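Local coordinates for protein CocE/NonD family hydrolase (Staphylococcus aureus subsp. aureus COL, PDB 3III) that probably hydrolyses ester or amide bonds as an alpha/beta-hydrolase of the CocE/NonD family, related to X-Pro dipeptidyl-peptidases, at residues P183-L195 / N308-L320. Sequence-based numbering, arbitrary orientation.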
ATOM      1  N   PRO A 183      17.917  12.084   5.599  1.00  8.97           N
ATOM      2  CA  PRO A 183      18.721  12.072   6.807  1.00  9.19           C
ATOM      3  C   PRO A 183      20.115  11.526   6.449  1.00  9.22           C
ATOM      4  O   PRO A 183      20.192  10.485   5.759  1.00  7.79           O
ATOM      5  CB  PRO A 183      17.940  11.094   7.749  1.00  9.85           C
ATOM      6  CG  PRO A 183      16.584  10.975   7.179  1.00  8.63           C
ATOM      7  CD  PRO A 183      16.775  11.160   5.698  1.00  8.90           C
ATOM      8  N   PRO A 184      21.216  12.213   6.878  1.00  9.75           N
ATOM      9  CA  PRO A 184      22.551  11.797   6.452  1.00 10.06           C
ATOM     10  C   PRO A 184      22.933  10.335   6.826  1.00 10.01           C
ATOM     11  O   PRO A 184      23.617   9.678   6.047  1.00  8.56           O
ATOM     12  CB  PRO A 184      23.476  12.795   7.155  1.00 11.27           C
ATOM     13  CG  PRO A 184      22.638  14.009   7.290  1.00 10.88           C
ATOM     14  CD  PRO A 184      21.246  13.540   7.492  1.00  9.58           C
ATOM     15  N   HIS A 185      22.417   9.823   7.936  1.00  9.35           N
ATOM     16  CA  HIS A 185      22.721   8.437   8.352  1.00  9.07           C
ATOM     17  C   HIS A 185      21.677   7.406   8.004  1.00  8.64           C
ATOM     18  O   HIS A 185      21.807   6.256   8.414  1.00  8.14           O
ATOM     19  CB  HIS A 185      23.065   8.426   9.855  1.00  9.14           C
ATOM     20  CG  HIS A 185      24.265   9.263  10.160  1.00 11.37           C
ATOM     21  ND1 HIS A 185      24.186  10.621  10.381  1.00  8.95           N
ATOM     22  CD2 HIS A 185      25.585   8.950  10.187  1.00 15.32           C
ATOM     23  CE1 HIS A 185      25.404  11.091  10.604  1.00 14.01           C
ATOM     24  NE2 HIS A 185      26.273  10.099  10.484  1.00 11.03           N
ATOM     25  N   LEU A 186      20.636   7.788   7.250  1.00  8.05           N
ATOM     26  CA  LEU A 186      19.709   6.824   6.684  1.00  7.99           C
ATOM     27  C   LEU A 186      20.421   6.267   5.441  1.00  8.63           C
ATOM     28  O   LEU A 186      20.559   6.963   4.416  1.00  8.36           O
ATOM     29  CB  LEU A 186      18.369   7.474   6.282  1.00  8.14           C
ATOM     30  CG  LEU A 186      17.341   6.508   5.662  1.00  8.50           C
ATOM     31  CD1 LEU A 186      16.922   5.431   6.679  1.00  5.82           C
ATOM     32  CD2 LEU A 186      16.149   7.278   5.024  1.00  4.73           C
ATOM     33  N   LYS A 187      20.890   5.028   5.537  1.00  8.55           N
ATOM     34  CA  LYS A 187      21.701   4.396   4.496  1.00  7.35           C
ATOM     35  C   LYS A 187      20.921   3.397   3.627  1.00  7.62           C
ATOM     36  O   LYS A 187      21.444   2.956   2.605  1.00  8.26           O
ATOM     37  CB  LYS A 187      22.906   3.659   5.108  1.00  7.42           C
ATOM     38  CG  LYS A 187      23.841   4.552   5.943  1.00 11.94           C
ATOM     39  CD  LYS A 187      24.420   5.696   5.127  1.00 14.21           C
ATOM     40  CE  LYS A 187      25.426   6.564   5.930  1.00 17.34           C
ATOM     41  NZ  LYS A 187      26.761   5.867   5.898  1.00 18.40           N
ATOM     42  N   ALA A 188      19.687   3.053   4.016  1.00  7.21           N
ATOM     43  CA  ALA A 188      18.857   2.079   3.276  1.00  7.48           C
ATOM     44  C   ALA A 188      17.425   2.129   3.816  1.00  6.99           C
ATOM     45  O   ALA A 188      17.223   2.476   4.998  1.00  7.04           O
ATOM     46  CB  ALA A 188      19.438   0.660   3.429  1.00  6.15           C
HETATM   47  N   MSE A 189      16.448   1.742   3.000  1.00  6.56           N
HETATM   48  CA  MSE A 189      15.054   1.756   3.420  1.00  7.31           C
HETATM   49  C   MSE A 189      14.285   0.624   2.774  1.00  7.63           C
HETATM   50  O   MSE A 189      14.535   0.270   1.596  1.00  8.80           O
HETATM   51  CB  MSE A 189      14.385   3.094   3.052  1.00  8.28           C
HETATM   52  CG  MSE A 189      14.454   3.387   1.587  1.00 10.42           C
HETATM   53 SE   MSE A 189      13.853   5.227   1.117  1.00 16.96          SE
HETATM   54  CE  MSE A 189      11.932   5.008   1.755  1.00  5.98           C
ATOM     55  N   ILE A 190      13.351   0.062   3.545  1.00  7.87           N
ATOM     56  CA  ILE A 190      12.495  -1.033   3.106  1.00  7.69           C
ATOM     57  C   ILE A 190      11.025  -0.635   3.423  1.00  8.00           C
ATOM     58  O   ILE A 190      10.451  -1.051   4.460  1.00  8.24           O
ATOM     59  CB  ILE A 190      12.856  -2.359   3.774  1.00  8.33           C
ATOM     60  CG1 ILE A 190      14.354  -2.683   3.607  1.00  6.94           C
ATOM     61  CG2 ILE A 190      12.008  -3.524   3.196  1.00  7.01           C
ATOM     62  CD1 ILE A 190      14.765  -3.950   4.352  1.00  3.82           C
ATOM     63  N   PRO A 191      10.440   0.237   2.573  1.00  7.73           N
ATOM     64  CA  PRO A 191       9.023   0.547   2.738  1.00  7.64           C
ATOM     65  C   PRO A 191       8.213  -0.631   2.195  1.00  7.95           C
ATOM     66  O   PRO A 191       8.021  -0.776   0.970  1.00  9.03           O
ATOM     67  CB  PRO A 191       8.840   1.793   1.885  1.00  8.75           C
ATOM     68  CG  PRO A 191       9.930   1.684   0.838  1.00  8.82           C
ATOM     69  CD  PRO A 191      11.082   1.125   1.567  1.00  7.16           C
ATOM     70  N   TRP A 192       7.800  -1.515   3.094  1.00  8.60           N
ATOM     71  CA  TRP A 192       7.154  -2.733   2.715  1.00  8.66           C
ATOM     72  C   TRP A 192       5.635  -2.504   2.713  1.00 10.69           C
ATOM     73  O   TRP A 192       4.954  -2.755   3.707  1.00 10.66           O
ATOM     74  CB  TRP A 192       7.552  -3.882   3.663  1.00  7.99           C
ATOM     75  CG  TRP A 192       7.252  -5.220   3.059  1.00  8.48           C
ATOM     76  CD1 TRP A 192       6.037  -5.837   2.984  1.00  7.10           C
ATOM     77  CD2 TRP A 192       8.187  -6.129   2.442  1.00  8.62           C
ATOM     78  NE1 TRP A 192       6.170  -7.076   2.404  1.00  7.23           N
ATOM     79  CE2 TRP A 192       7.460  -7.270   2.035  1.00  9.75           C
ATOM     80  CE3 TRP A 192       9.548  -6.086   2.198  1.00  8.18           C
ATOM     81  CZ2 TRP A 192       8.052  -8.359   1.370  1.00 10.27           C
ATOM     82  CZ3 TRP A 192      10.145  -7.145   1.541  1.00  9.36           C
ATOM     83  CH2 TRP A 192       9.398  -8.273   1.107  1.00  8.85           C
ATOM     84  N   GLU A 193       5.123  -2.062   1.559  1.00  9.61           N
ATOM     85  CA  GLU A 193       3.695  -1.689   1.379  1.00  9.43           C
ATOM     86  C   GLU A 193       3.348  -0.400   2.143  1.00 10.25           C
ATOM     87  O   GLU A 193       2.912  -0.427   3.309  1.00 10.68           O
ATOM     88  CB  GLU A 193       2.712  -2.804   1.733  1.00  9.99           C
ATOM     89  CG  GLU A 193       2.876  -4.040   0.801  1.00  9.12           C
ATOM     90  CD  GLU A 193       1.590  -4.759   0.584  1.00 11.12           C
ATOM     91  OE1 GLU A 193       1.499  -5.935   1.022  1.00 11.48           O
ATOM     92  OE2 GLU A 193       0.699  -4.128  -0.020  1.00 12.76           O
ATOM     93  N   GLY A 194       3.558   0.726   1.466  1.00  9.40           N
ATOM     94  CA  GLY A 194       3.091   2.001   1.996  1.00  9.67           C
ATOM     95  C   GLY A 194       2.690   3.035   0.962  1.00  9.01           C
ATOM     96  O   GLY A 194       3.439   3.328   0.035  1.00  8.55           O
ATOM     97  N   LEU A 195       1.521   3.637   1.194  1.00  8.39           N
ATOM     98  CA  LEU A 195       1.064   4.765   0.419  1.00  9.39           C
ATOM     99  C   LEU A 195       1.941   5.992   0.682  1.00  9.08           C
ATOM    100  O   LEU A 195       2.752   6.018   1.595  1.00  8.95           O
ATOM    101  CB  LEU A 195      -0.407   5.089   0.755  1.00  8.96           C
ATOM    102  CG  LEU A 195      -0.762   5.512   2.193  1.00 10.51           C
ATOM    103  CD1 LEU A 195      -0.625   6.973   2.411  1.00  8.75           C
ATOM    104  CD2 LEU A 195      -2.218   5.028   2.511  1.00  9.95           C
ATOM    105  N   ASN A 308      11.377 -13.673   2.597  1.00  8.72           N
ATOM    106  CA  ASN A 308      11.416 -12.211   2.500  1.00  7.06           C
ATOM    107  C   ASN A 308      12.219 -11.577   3.602  1.00  7.90           C
ATOM    108  O   ASN A 308      12.866 -10.518   3.393  1.00  6.90           O
ATOM    109  CB  ASN A 308       9.977 -11.651   2.342  1.00  8.13           C
ATOM    110  CG  ASN A 308       9.381 -12.019   0.977  1.00 10.35           C
ATOM    111  OD1 ASN A 308      10.116 -12.092  -0.007  1.00 12.41           O
ATOM    112  ND2 ASN A 308       8.094 -12.350   0.935  1.00  6.78           N
ATOM    113  N   LEU A 309      12.269 -12.226   4.776  1.00  7.94           N
ATOM    114  CA  LEU A 309      13.219 -11.774   5.813  1.00  7.08           C
ATOM    115  C   LEU A 309      14.647 -11.950   5.294  1.00  7.88           C
ATOM    116  O   LEU A 309      15.502 -11.131   5.541  1.00  7.94           O
ATOM    117  CB  LEU A 309      12.998 -12.516   7.147  1.00  8.07           C
ATOM    118  CG  LEU A 309      11.656 -12.275   7.824  1.00  8.51           C
ATOM    119  CD1 LEU A 309      11.539 -13.128   9.144  1.00  7.95           C
ATOM    120  CD2 LEU A 309      11.483 -10.814   8.118  1.00  9.21           C
ATOM    121  N   GLU A 310      14.932 -13.051   4.578  1.00  7.04           N
ATOM    122  CA  GLU A 310      16.269 -13.272   4.121  1.00  7.04           C
ATOM    123  C   GLU A 310      16.611 -12.231   3.015  1.00  6.23           C
ATOM    124  O   GLU A 310      17.755 -11.774   2.920  1.00  5.90           O
ATOM    125  CB  GLU A 310      16.500 -14.715   3.622  1.00  7.20           C
ATOM    126  CG  GLU A 310      16.372 -15.856   4.619  1.00  7.72           C
ATOM    127  CD  GLU A 310      17.511 -15.873   5.609  1.00 11.52           C
ATOM    128  OE1 GLU A 310      18.655 -15.517   5.207  1.00  8.28           O
ATOM    129  OE2 GLU A 310      17.248 -16.223   6.763  1.00 11.41           O
ATOM    130  N   ARG A 311      15.619 -11.844   2.226  1.00  7.58           N
ATOM    131  CA  ARG A 311      15.816 -10.829   1.170  1.00  8.87           C
ATOM    132  C   ARG A 311      16.138  -9.470   1.810  1.00  7.90           C
ATOM    133  O   ARG A 311      17.111  -8.787   1.414  1.00  9.16           O
ATOM    134  CB  ARG A 311      14.556 -10.781   0.284  1.00 10.85           C
ATOM    135  CG  ARG A 311      14.562  -9.721  -0.843  1.00 13.51           C
ATOM    136  CD  ARG A 311      13.166  -9.429  -1.380  1.00 19.42           C
ATOM    137  NE  ARG A 311      12.320 -10.601  -1.431  1.00 21.96           N
ATOM    138  CZ  ARG A 311      12.326 -11.495  -2.413  1.00 22.72           C
ATOM    139  NH1 ARG A 311      13.155 -11.301  -3.419  1.00 24.29           N
ATOM    140  NH2 ARG A 311      11.531 -12.605  -2.347  1.00 16.00           N
ATOM    141  N   GLN A 312      15.338  -9.104   2.792  1.00  8.73           N
ATOM    142  CA  GLN A 312      15.546  -7.856   3.591  1.00  8.20           C
ATOM    143  C   GLN A 312      16.940  -7.838   4.182  1.00  8.33           C
ATOM    144  O   GLN A 312      17.625  -6.813   4.154  1.00  8.08           O
ATOM    145  CB  GLN A 312      14.526  -7.715   4.718  1.00  7.61           C
ATOM    146  CG  GLN A 312      13.040  -7.524   4.328  1.00  7.26           C
ATOM    147  CD  GLN A 312      12.104  -7.751   5.521  1.00  9.81           C
ATOM    148  OE1 GLN A 312      12.352  -7.260   6.627  1.00  8.58           O
ATOM    149  NE2 GLN A 312      11.008  -8.451   5.288  1.00  8.52           N
ATOM    150  N   LYS A 313      17.350  -8.988   4.729  1.00  8.51           N
ATOM    151  CA  LYS A 313      18.631  -9.088   5.404  1.00  8.57           C
ATOM    152  C   LYS A 313      19.782  -8.991   4.384  1.00  8.43           C
ATOM    153  O   LYS A 313      20.794  -8.380   4.664  1.00  6.96           O
ATOM    154  CB  LYS A 313      18.719 -10.404   6.235  1.00  8.68           C
ATOM    155  CG  LYS A 313      20.095 -10.627   6.969  1.00 10.63           C
ATOM    156  CD  LYS A 313      20.035 -11.925   7.862  1.00 13.96           C
ATOM    157  CE  LYS A 313      21.020 -12.958   7.394  1.00 20.30           C
ATOM    158  NZ  LYS A 313      22.497 -12.424   7.287  1.00 17.45           N
ATOM    159  N   SER A 314      19.617  -9.574   3.201  1.00  8.08           N
ATOM    160  CA  SER A 314      20.657  -9.504   2.212  1.00  8.68           C
ATOM    161  C   SER A 314      20.891  -8.020   1.780  1.00  8.39           C
ATOM    162  O   SER A 314      22.033  -7.571   1.666  1.00  7.79           O
ATOM    163  CB  SER A 314      20.353 -10.410   1.009  1.00  9.42           C
ATOM    164  OG  SER A 314      21.364 -10.161   0.005  1.00 11.83           O
ATOM    165  N   PHE A 315      19.803  -7.281   1.624  1.00  6.85           N
ATOM    166  CA  PHE A 315      19.831  -5.850   1.261  1.00  7.67           C
ATOM    167  C   PHE A 315      20.503  -5.044   2.368  1.00  7.46           C
ATOM    168  O   PHE A 315      21.421  -4.262   2.107  1.00  8.08           O
ATOM    169  CB  PHE A 315      18.398  -5.398   1.022  1.00  7.11           C
ATOM    170  CG  PHE A 315      18.198  -3.926   0.788  1.00  7.60           C
ATOM    171  CD1 PHE A 315      18.621  -3.309  -0.393  1.00  9.24           C
ATOM    172  CD2 PHE A 315      17.514  -3.168   1.729  1.00  6.42           C
ATOM    173  CE1 PHE A 315      18.370  -1.953  -0.608  1.00  6.33           C
ATOM    174  CE2 PHE A 315      17.255  -1.815   1.524  1.00  6.99           C
ATOM    175  CZ  PHE A 315      17.693  -1.201   0.328  1.00  8.88           C
ATOM    176  N   PHE A 316      20.106  -5.301   3.602  1.00  7.12           N
ATOM    177  CA  PHE A 316      20.696  -4.574   4.733  1.00  8.15           C
ATOM    178  C   PHE A 316      22.146  -4.991   5.024  1.00  7.85           C
ATOM    179  O   PHE A 316      22.910  -4.169   5.470  1.00  9.00           O
ATOM    180  CB  PHE A 316      19.850  -4.705   5.999  1.00  7.57           C
ATOM    181  CG  PHE A 316      18.706  -3.700   6.129  1.00  8.67           C
ATOM    182  CD1 PHE A 316      18.489  -2.680   5.229  1.00  8.95           C
ATOM    183  CD2 PHE A 316      17.810  -3.826   7.206  1.00  6.34           C
ATOM    184  CE1 PHE A 316      17.409  -1.773   5.395  1.00  8.93           C
ATOM    185  CE2 PHE A 316      16.808  -2.914   7.426  1.00  8.24           C
ATOM    186  CZ  PHE A 316      16.583  -1.882   6.491  1.00 10.54           C
ATOM    187  N   ASP A 317      22.512  -6.253   4.796  1.00  8.17           N
ATOM    188  CA  ASP A 317      23.893  -6.662   4.986  1.00  7.76           C
ATOM    189  C   ASP A 317      24.757  -5.894   3.983  1.00  7.05           C
ATOM    190  O   ASP A 317      25.894  -5.458   4.309  1.00  5.93           O
ATOM    191  CB  ASP A 317      24.097  -8.161   4.728  1.00  6.97           C
ATOM    192  CG  ASP A 317      23.555  -9.063   5.823  1.00 10.44           C
ATOM    193  OD1 ASP A 317      23.223  -8.606   6.948  1.00 11.29           O
ATOM    194  OD2 ASP A 317      23.521 -10.264   5.521  1.00 12.52           O
ATOM    195  N   PHE A 318      24.230  -5.688   2.767  1.00  6.20           N
ATOM    196  CA  PHE A 318      25.004  -4.882   1.785  1.00  6.57           C
ATOM    197  C   PHE A 318      25.107  -3.424   2.225  1.00  7.80           C
ATOM    198  O   PHE A 318      26.191  -2.858   2.202  1.00 10.52           O
ATOM    199  CB  PHE A 318      24.378  -4.981   0.400  1.00  6.61           C
ATOM    200  CG  PHE A 318      25.217  -4.411  -0.697  1.00  6.50           C
ATOM    201  CD1 PHE A 318      26.121  -5.204  -1.366  1.00  4.93           C
ATOM    202  CD2 PHE A 318      25.085  -3.081  -1.075  1.00  9.84           C
ATOM    203  CE1 PHE A 318      26.952  -4.674  -2.416  1.00  7.68           C
ATOM    204  CE2 PHE A 318      25.876  -2.557  -2.141  1.00 11.78           C
ATOM    205  CZ  PHE A 318      26.791  -3.368  -2.798  1.00  9.34           C
ATOM    206  N   TYR A 319      23.978  -2.793   2.570  1.00  8.60           N
ATOM    207  CA  TYR A 319      23.949  -1.339   2.803  1.00  8.62           C
ATOM    208  C   TYR A 319      24.297  -0.914   4.227  1.00  8.83           C
ATOM    209  O   TYR A 319      24.874   0.156   4.392  1.00  8.05           O
ATOM    210  CB  TYR A 319      22.623  -0.664   2.302  1.00  8.68           C
ATOM    211  CG  TYR A 319      22.564  -0.651   0.809  1.00  8.44           C
ATOM    212  CD1 TYR A 319      23.412   0.157   0.067  1.00 10.58           C
ATOM    213  CD2 TYR A 319      21.761  -1.547   0.133  1.00  9.07           C
ATOM    214  CE1 TYR A 319      23.420   0.112  -1.294  1.00 12.07           C
ATOM    215  CE2 TYR A 319      21.756  -1.601  -1.225  1.00  9.29           C
ATOM    216  CZ  TYR A 319      22.593  -0.774  -1.949  1.00  9.85           C
ATOM    217  OH  TYR A 319      22.654  -0.866  -3.325  1.00  8.21           O
ATOM    218  N   LEU A 320      23.912  -1.698   5.240  1.00  7.62           N
ATOM    219  CA  LEU A 320      24.158  -1.316   6.612  1.00  7.58           C
ATOM    220  C   LEU A 320      25.419  -1.965   7.182  1.00  8.31           C
ATOM    221  O   LEU A 320      26.086  -1.348   8.003  1.00  8.01           O
ATOM    222  CB  LEU A 320      22.971  -1.655   7.496  1.00  8.02           C
ATOM    223  CG  LEU A 320      21.618  -1.093   7.063  1.00  7.36           C
ATOM    224  CD1 LEU A 320      20.477  -1.440   8.141  1.00  4.71           C
ATOM    225  CD2 LEU A 320      21.693   0.452   6.886  1.00  5.41           C
TER
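I190 reaches from strand 186-192 into the side of helix 306-319, and its side chain shows how a beta-branched residue divides its atoms among several neighbours. From CB, which points toward the helix, CG1 lies anti to the carbonyl carbon (chi1 -53°) and meets two phenylalanines on its helix side, 3.7 Å from F315 CE2 and equally close to F316 CE1. Beyond it, I190 CD1 settles over one face of the F316 ring, 3.7 Å from the centroid and 19° off the normal, a CH-pi contact. The same methyl touches Q312 CB, while the other branch, CG2, lies in plane at the edge of the W192 indole. L320 CD1 covers the opposite face of F316, so this ring is held between two aliphatic side chains.

On one side of I190, A188 offers only a methyl: its CB is 3.6 Å from Y319 CB and meets F315, F316 and L320. On the other, the six-membered ring of W192 brings CH2 to 3.6 Å from N308 CB, and Q312 NE2 sits above one indole face, the amide plane turned 48° from the ring. Both amides are anchored: N308 OD1 accepts from NE and NH2 of R311, whereas Q312 OE1 is hydrogen-bonded to N166 ND2 beyond the contact.

The helix runs nearly antiparallel to the strand, their axes 8.5 Å apart at closest approach. In this alpha/beta-hydrolase arrangement strand 186-192 lies between parallel neighbours 162-168 and 262-267, and the helix lies along one sheet face, where F315 and Y319 touch W291 of strand 290-295.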